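Local coordinates for uncharacterized protein (PDB 5K04), which probably serves as the non-catalytic auxiliary subunit of the NatB N-terminal acetyltransferase complex, an all-helical scaffold that accompanies the catalytic subunit, at residues 512-515 and 516-520; 530-533 and 534-538; 579-582 and 583-587. All coordinates share one frame; numbering follows the deposited sequence.

Contact 1: residues 512-515 and 516-520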
loop_
_atom_site.group_PDB
_atom_site.type_symbol
_atom_site.label_atom_id
_atom_site.label_comp_id
_atom_site.label_asym_id
_atom_site.label_seq_id
_atom_site.Cartn_x
_atom_site.Cartn_y
_atom_site.Cartn_z
ATOM N N VAL A 512 7.219 0.603 -13.646
ATOM C CA VAL A 512 7.883 1.295 -14.752
ATOM C C VAL A 512 8.940 0.399 -15.391
ATOM O O VAL A 512 9.015 0.290 -16.621
ATOM C CB VAL A 512 8.489 2.634 -14.274
ATOM C CG1 VAL A 512 9.315 3.305 -15.383
ATOM C CG2 VAL A 512 7.398 3.606 -13.778
ATOM N N ALA A 513 9.752 -0.280 -14.565
ATOM C CA ALA A 513 10.779 -1.182 -15.094
ATOM C C ALA A 513 10.166 -2.280 -15.956
ATOM O O ALA A 513 10.704 -2.625 -17.016
ATOM C CB ALA A 513 11.564 -1.809 -13.944
ATOM N N LYS A 514 9.029 -2.825 -15.510
ATOM C CA LYS A 514 8.360 -3.912 -16.213
ATOM C C LYS A 514 7.764 -3.442 -17.538
ATOM O O LYS A 514 7.816 -4.160 -18.542
ATOM C CB LYS A 514 7.282 -4.497 -15.306
ATOM C CG LYS A 514 6.740 -5.809 -15.773
ATOM C CD LYS A 514 7.652 -6.964 -15.376
ATOM C CE LYS A 514 6.939 -8.280 -15.678
ATOM N NZ LYS A 514 7.742 -9.454 -15.286
ATOM N N ILE A 515 7.189 -2.242 -17.556
ATOM C CA ILE A 515 6.682 -1.668 -18.799
ATOM C C ILE A 515 7.808 -1.487 -19.805
ATOM O O ILE A 515 7.661 -1.792 -21.001
ATOM C CB ILE A 515 5.975 -0.335 -18.509
ATOM C CG1 ILE A 515 4.629 -0.597 -17.822
ATOM C CG2 ILE A 515 5.845 0.499 -19.799
ATOM C CD1 ILE A 515 4.077 0.631 -17.120
ATOM N N LEU A 516 8.934 -0.943 -19.346
ATOM C CA LEU A 516 10.063 -0.719 -20.237
ATOM C C LEU A 516 10.568 -2.038 -20.808
ATOM O O LEU A 516 10.760 -2.169 -22.018
ATOM C CB LEU A 516 11.166 0.014 -19.479
ATOM C CG LEU A 516 10.823 1.462 -19.136
ATOM C CD1 LEU A 516 11.789 2.031 -18.093
ATOM C CD2 LEU A 516 10.842 2.269 -20.417
ATOM N N GLN A 517 10.720 -3.047 -19.949
ATOM C CA GLN A 517 11.282 -4.324 -20.379
ATOM C C GLN A 517 10.432 -4.961 -21.468
ATOM O O GLN A 517 10.947 -5.375 -22.512
ATOM C CB GLN A 517 11.412 -5.271 -19.178
ATOM C CG GLN A 517 11.801 -6.695 -19.582
ATOM C CD GLN A 517 12.016 -7.605 -18.395
ATOM O OE1 GLN A 517 11.069 -8.210 -17.882
ATOM N NE2 GLN A 517 13.272 -7.710 -17.948
ATOM N N ILE A 518 9.121 -5.057 -21.229
ATOM C CA ILE A 518 8.218 -5.668 -22.201
ATOM C C ILE A 518 8.143 -4.818 -23.464
ATOM O O ILE A 518 8.160 -5.342 -24.588
ATOM C CB ILE A 518 6.838 -5.886 -21.542
ATOM C CG1 ILE A 518 7.013 -6.708 -20.251
ATOM C CG2 ILE A 518 5.836 -6.578 -22.488
ATOM C CD1 ILE A 518 5.732 -6.836 -19.455
ATOM N N SER A 519 8.099 -3.489 -23.301
ATOM C CA SER A 519 8.127 -2.600 -24.461
ATOM C C SER A 519 9.333 -2.868 -25.359
ATOM O O SER A 519 9.197 -2.889 -26.585
ATOM C CB SER A 519 8.120 -1.133 -24.016
ATOM O OG SER A 519 6.813 -0.728 -23.674
ATOM N N THR A 520 10.531 -3.052 -24.771
ATOM C CA THR A 520 11.712 -3.234 -25.621
ATOM C C THR A 520 11.802 -4.649 -26.178
ATOM O O THR A 520 12.318 -4.843 -27.280
ATOM C CB THR A 520 13.017 -2.884 -24.875
ATOM O OG1 THR A 520 13.376 -3.937 -23.984
ATOM C CG2 THR A 520 12.878 -1.594 -24.092
#
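Val512 meets Leu516, and Lys514 meets Ile518, in the second half of helix 506-521 of this all-helical subunit, whose family belongs to the TPR clan; most of the residues that touch here are buried. Four consecutive i to i+4 backbone hydrogen bonds define the helical turn: Leu516 N to Val512 O, Gln517 N to Ala513 O, Ile518 N to Lys514 O and Ser519 N to Ile515 O. The straightest of them is Ile518 N to Lys514 O, 3.1 Å long with 173° at the hydrogen.

On one side of the helix, Val512 and Leu516 lie side by side and point the same way, with Val512 CG1 3.9 Å from Leu516 CD1. Leu516 CG stands anti to its carbonyl carbon (chi1 -70°), which turns the branch back over the preceding turn and sets CG 3.3 Å from Val512 O. The Lys514 and Ile518 side chains cross at an angle, Lys514 CG coming to 4.0 Å from Ile518 CD1. A bend at chi2 (81°) then carries the lysine chain off toward Thr450 and Thr452, whose carbonyl oxygens accept hydrogen bonds from NZ. Ser519 OG folds back to Ile515 O at 3.0 Å, a weak bond that adds to the backbone N-H already on that oxygen.

Helices 456-485, 525-537 and 571-584 pack against this turn: Trp462 touches Lys514, Ile515 and Ile518, while Phe531 touches Ile515 and Leu516. Gln517 extends toward helix 661-682, where NE2 is hydrogen-bonded to Glu671.

The chemistry is thus divided: aliphatic branches fill the interhelical seams, the serine hydroxyl bends back, weakly, to a carbonyl of its own helix, and the lysine ammonium is hydrogen-bonded by two backbone carbonyls, which probably offset part of the cost of burying its charge.

Contact 2: residues 530-533 and 534-538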
loop_
_atom_site.group_PDB
_atom_site.type_symbol
_atom_site.label_atom_id
_atom_site.label_comp_id
_atom_site.label_asym_id
_atom_site.label_seq_id
_atom_site.Cartn_x
_atom_site.Cartn_y
_atom_site.Cartn_z
ATOM N N TYR A 530 6.976 7.689 -23.423
ATOM C CA TYR A 530 6.346 8.306 -22.262
ATOM C C TYR A 530 7.117 7.990 -20.986
ATOM O O TYR A 530 7.256 8.850 -20.107
ATOM C CB TYR A 530 4.892 7.835 -22.144
ATOM C CG TYR A 530 4.188 8.313 -20.888
ATOM C CD1 TYR A 530 4.269 7.592 -19.692
ATOM C CD2 TYR A 530 3.438 9.475 -20.895
ATOM C CE1 TYR A 530 3.629 8.032 -18.547
ATOM C CE2 TYR A 530 2.784 9.911 -19.750
ATOM C CZ TYR A 530 2.885 9.189 -18.586
ATOM O OH TYR A 530 2.252 9.634 -17.453
ATOM N N PHE A 531 7.624 6.762 -20.870
ATOM C CA PHE A 531 8.267 6.326 -19.640
ATOM C C PHE A 531 9.739 6.705 -19.571
ATOM O O PHE A 531 10.258 6.945 -18.472
ATOM C CB PHE A 531 8.038 4.828 -19.469
ATOM C CG PHE A 531 6.609 4.510 -19.147
ATOM C CD1 PHE A 531 6.121 4.691 -17.853
ATOM C CD2 PHE A 531 5.726 4.102 -20.141
ATOM C CE1 PHE A 531 4.784 4.425 -17.550
ATOM C CE2 PHE A 531 4.387 3.832 -19.845
ATOM C CZ PHE A 531 3.919 4.001 -18.545
ATOM N N ILE A 532 10.409 6.814 -20.719
ATOM C CA ILE A 532 11.706 7.480 -20.740
ATOM C C ILE A 532 11.563 8.906 -20.221
ATOM O O ILE A 532 12.386 9.383 -19.427
ATOM C CB ILE A 532 12.301 7.453 -22.161
ATOM C CG1 ILE A 532 12.543 6.017 -22.615
ATOM C CG2 ILE A 532 13.584 8.247 -22.215
ATOM C CD1 ILE A 532 13.213 5.172 -21.575
ATOM N N HIS A 533 10.500 9.600 -20.643
ATOM C CA HIS A 533 10.294 10.970 -20.187
ATOM C C HIS A 533 10.032 11.040 -18.680
ATOM O O HIS A 533 10.424 12.018 -18.036
ATOM C CB HIS A 533 9.150 11.617 -20.957
ATOM C CG HIS A 533 8.920 13.041 -20.572
ATOM N ND1 HIS A 533 9.807 14.049 -20.895
ATOM C CD2 HIS A 533 7.925 13.627 -19.865
ATOM C CE1 HIS A 533 9.358 15.196 -20.419
ATOM N NE2 HIS A 533 8.216 14.968 -19.793
ATOM N N TYR A 534 9.388 10.019 -18.102
ATOM C CA TYR A 534 9.234 9.965 -16.645
ATOM C C TYR A 534 10.588 9.835 -15.949
ATOM O O TYR A 534 10.834 10.480 -14.923
ATOM C CB TYR A 534 8.322 8.795 -16.254
ATOM C CG TYR A 534 8.246 8.564 -14.760
ATOM C CD1 TYR A 534 7.378 9.306 -13.960
ATOM C CD2 TYR A 534 9.044 7.618 -14.138
ATOM C CE1 TYR A 534 7.311 9.115 -12.584
ATOM C CE2 TYR A 534 8.980 7.421 -12.764
ATOM C CZ TYR A 534 8.116 8.171 -11.992
ATOM O OH TYR A 534 8.050 7.969 -10.631
ATOM N N LEU A 535 11.478 8.994 -16.490
ATOM C CA LEU A 535 12.771 8.765 -15.842
ATOM C C LEU A 535 13.613 10.039 -15.802
ATOM O O LEU A 535 14.190 10.384 -14.767
ATOM C CB LEU A 535 13.533 7.653 -16.564
ATOM C CG LEU A 535 12.924 6.255 -16.684
ATOM C CD1 LEU A 535 13.870 5.344 -17.458
ATOM C CD2 LEU A 535 12.631 5.686 -15.341
ATOM N N LYS A 536 13.716 10.737 -16.936
ATOM C CA LYS A 536 14.508 11.962 -17.002
ATOM C C LYS A 536 13.869 13.090 -16.206
ATOM O O LYS A 536 14.568 14.012 -15.776
ATOM C CB LYS A 536 14.697 12.375 -18.460
ATOM C CG LYS A 536 14.958 11.200 -19.412
ATOM C CD LYS A 536 16.212 10.386 -19.027
ATOM C CE LYS A 536 17.493 11.166 -19.311
ATOM N NZ LYS A 536 18.656 10.639 -18.558
ATOM N N THR A 537 12.555 13.016 -15.983
ATOM C CA THR A 537 11.862 13.966 -15.118
ATOM C C THR A 537 12.117 13.694 -13.629
ATOM O O THR A 537 12.118 14.630 -12.822
ATOM C CB THR A 537 10.362 13.915 -15.438
ATOM O OG1 THR A 537 10.156 14.336 -16.791
ATOM C CG2 THR A 537 9.567 14.824 -14.510
ATOM N N ASN A 538 12.340 12.440 -13.238
ATOM C CA ASN A 538 12.357 12.074 -11.825
ATOM C C ASN A 538 13.642 11.377 -11.448
ATOM O O ASN A 538 13.656 10.476 -10.600
ATOM C CB ASN A 538 11.162 11.201 -11.478
ATOM C CG ASN A 538 9.885 11.954 -11.591
ATOM O OD1 ASN A 538 9.533 12.730 -10.703
ATOM N ND2 ASN A 538 9.195 11.779 -12.716
#
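Hydrogen bonding is concentrated on His533 O, which takes two donors from Thr537. The hydroxyl OG1 donates at 2.6 Å and the backbone N at 3.1 Å, and they arrive from opposite faces of the carbonyl plane. The threonine chi1 of -63° makes this possible, since it places OG1 beside the backbone N and back toward the preceding turn. The same OG1 also sits over one face of the His533 imidazole, offset toward the rim and 3.6 Å from NE2. Among the other backbone bonds, Lys536 N to Ile532 O is the straightest, with an N-H...O angle of 170°; Leu535 CG lies back over Phe531 O, the carbonyl oxygen that its own N bonds to, at 3.3 Å.

These bonds span the last turns of helix 525-537, and Asn538 is the first residue to leave helical geometry. Its amide turns back over the end of the helix: ND2 donates to Tyr534 O at 3.0 Å and lies above the Tyr534 ring, toward its rim.

Apolar contact between Ile532 and Leu535 gathers on the side facing helix 571-584. Ile532 CD1 approaches Leu535 CD1 to 4.2 Å as the two side chains cross, and both touch Tyr581 of that helix. One face of the Phe531 ring is covered by Tyr530 CD1, which lies over its centre, while Tyr466 of helix 456-485 meets Phe531 edge-to-face.

Charge is carried by Lys536, whose chain, bent at chi2 and chi3, passes Ile532 O with CG; NZ forms a salt bridge with Glu586 and a hydrogen bond to Ser582 O.

Contact 3: residues 579-582 and 583-587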
loop_
_atom_site.group_PDB
_atom_site.type_symbol
_atom_site.label_atom_id
_atom_site.label_comp_id
_atom_site.label_asym_id
_atom_site.label_seq_id
_atom_site.Cartn_x
_atom_site.Cartn_y
_atom_site.Cartn_z
ATOM N N LEU A 579 18.078 2.888 -14.118
ATOM C CA LEU A 579 19.321 3.570 -14.467
ATOM C C LEU A 579 19.730 3.254 -15.897
ATOM O O LEU A 579 20.043 4.166 -16.678
ATOM C CB LEU A 579 20.427 3.179 -13.496
ATOM C CG LEU A 579 20.128 3.605 -12.055
ATOM C CD1 LEU A 579 21.241 3.183 -11.112
ATOM C CD2 LEU A 579 19.941 5.104 -12.002
ATOM N N VAL A 580 19.711 1.966 -16.264
ATOM C CA VAL A 580 20.066 1.568 -17.629
ATOM C C VAL A 580 19.307 2.422 -18.635
ATOM O O VAL A 580 19.897 3.063 -19.511
ATOM C CB VAL A 580 19.792 0.063 -17.854
ATOM C CG1 VAL A 580 19.859 -0.281 -19.357
ATOM C CG2 VAL A 580 20.782 -0.796 -17.093
ATOM N N TYR A 581 17.982 2.449 -18.512
ATOM C CA TYR A 581 17.185 3.192 -19.481
ATOM C C TYR A 581 17.465 4.687 -19.383
ATOM O O TYR A 581 17.488 5.387 -20.398
ATOM C CB TYR A 581 15.696 2.870 -19.285
ATOM C CG TYR A 581 15.329 1.511 -19.853
ATOM C CD1 TYR A 581 15.048 1.355 -21.211
ATOM C CD2 TYR A 581 15.267 0.387 -19.046
ATOM C CE1 TYR A 581 14.714 0.115 -21.751
ATOM C CE2 TYR A 581 14.930 -0.856 -19.575
ATOM C CZ TYR A 581 14.666 -0.989 -20.936
ATOM O OH TYR A 581 14.339 -2.225 -21.455
ATOM N N SER A 582 17.711 5.185 -18.170
ATOM C CA SER A 582 18.040 6.596 -17.994
ATOM C C SER A 582 19.346 6.944 -18.698
ATOM O O SER A 582 19.483 8.034 -19.269
ATOM C CB SER A 582 18.135 6.926 -16.505
ATOM O OG SER A 582 16.934 6.609 -15.820
ATOM N N ILE A 583 20.311 6.023 -18.669
ATOM C CA ILE A 583 21.621 6.259 -19.270
ATOM C C ILE A 583 21.552 6.143 -20.788
ATOM O O ILE A 583 22.046 7.009 -21.513
ATOM C CB ILE A 583 22.644 5.277 -18.677
ATOM C CG1 ILE A 583 22.853 5.588 -17.193
ATOM C CG2 ILE A 583 23.937 5.321 -19.471
ATOM C CD1 ILE A 583 23.341 4.410 -16.352
ATOM N N VAL A 584 20.936 5.067 -21.279
ATOM C CA VAL A 584 20.715 4.881 -22.713
ATOM C C VAL A 584 20.188 6.161 -23.351
ATOM O O VAL A 584 20.646 6.578 -24.424
ATOM C CB VAL A 584 19.743 3.706 -22.940
ATOM C CG1 VAL A 584 19.267 3.682 -24.387
ATOM C CG2 VAL A 584 20.395 2.399 -22.545
ATOM N N PHE A 585 19.232 6.818 -22.690
ATOM C CA PHE A 585 18.573 7.995 -23.243
ATOM C C PHE A 585 19.055 9.296 -22.597
ATOM O O PHE A 585 18.342 10.302 -22.604
ATOM C CB PHE A 585 17.054 7.850 -23.137
ATOM C CG PHE A 585 16.492 6.739 -24.005
ATOM C CD1 PHE A 585 16.262 6.945 -25.364
ATOM C CD2 PHE A 585 16.211 5.488 -23.467
ATOM C CE1 PHE A 585 15.738 5.927 -26.165
ATOM C CE2 PHE A 585 15.693 4.465 -24.258
ATOM C CZ PHE A 585 15.457 4.679 -25.610
ATOM N N GLU A 586 20.275 9.291 -22.061
ATOM C CA GLU A 586 20.933 10.512 -21.608
ATOM C C GLU A 586 21.681 11.128 -22.787
ATOM O O GLU A 586 22.425 10.433 -23.488
ATOM C CB GLU A 586 21.884 10.207 -20.443
ATOM C CG GLU A 586 22.672 11.396 -19.871
ATOM C CD GLU A 586 21.832 12.647 -19.639
ATOM O OE1 GLU A 586 20.669 12.533 -19.211
ATOM O OE2 GLU A 586 22.345 13.754 -19.905
ATOM N N ASP A 587 21.453 12.426 -23.024
ATOM C CA ASP A 587 22.031 13.104 -24.178
ATOM C C ASP A 587 23.164 14.060 -23.839
ATOM O O ASP A 587 23.889 14.476 -24.751
ATOM C CB ASP A 587 20.949 13.885 -24.940
ATOM C CG ASP A 587 19.740 13.035 -25.274
ATOM O OD1 ASP A 587 19.925 11.861 -25.678
ATOM O OD2 ASP A 587 18.607 13.547 -25.138
#
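Packing is tight where Ile583 folds over the carbonyl of Leu579. Ile583 N donates to Leu579 O at 2.7 Å, almost along the carbonyl axis; a chi1 of -66° lays CG1 back over the same oxygen, and the extended chi2 brings CD1 to 3.3 Å from it. One residue on, Val584 N reaches Val580 O at 2.9 Å in a nearly straight bond (176°). Val584 CG2 comes to 3.1 Å from that oxygen, and its contact with Val580 CG1 is looser, at 4.2 Å.

Farther along, the helix ends. Phe585 is the first residue to leave helical geometry, yet its N still bonds to Tyr581 O, and the edge of its ring meets that oxygen through CD2 at 3.3 Å. Val584 CG1 lies over one face of the same ring, toward the rim. Ring-to-ring contact with Tyr581 is slack by comparison: Phe585 CE2 comes near the plane of the tyrosine ring at its edge, 4.4 Å from CD1. Beyond Phe585 the chain becomes more exposed; Glu586 is held by the salt bridge to Lys536, and Asp587 by one to Arg682.

Helix 571-584 lies between several others. Leu579, Val580 and Ile583 face helix 591-601, Val584 touches Leu621 of helix 608-625 and Leu678 of helix 661-682, and Tyr581, its OH hydrogen-bonded to Glu671, packs against Ile532 and Leu535 of helix 525-537.

Overall arrangement
Contacts 1, 2 and 3 lie on three mutually touching helices, and the centres of the contacts lie 10 to 14 Å apart. Contact 1, wholly within its helix, is mostly buried, and contact 3 is buried up to the point where its helix ends; contact 2, also at a helix end, has both a buried and an exposed side. Contacts 1 and 2 meet through hydrocarbon: Ile515 CG2 is 3.6 Å from Phe531 CD2. Contacts 2 and 3 combine hydrocarbon, Ile532 CD1 lying 3.6 Å from Phe585 CD2, with the charge of the lysine already described. Contacts 1 and 3 are joined by hydroxyls, Thr520 OG1 lying 3.2 Å from Tyr581 OH in a probable hydrogen bond.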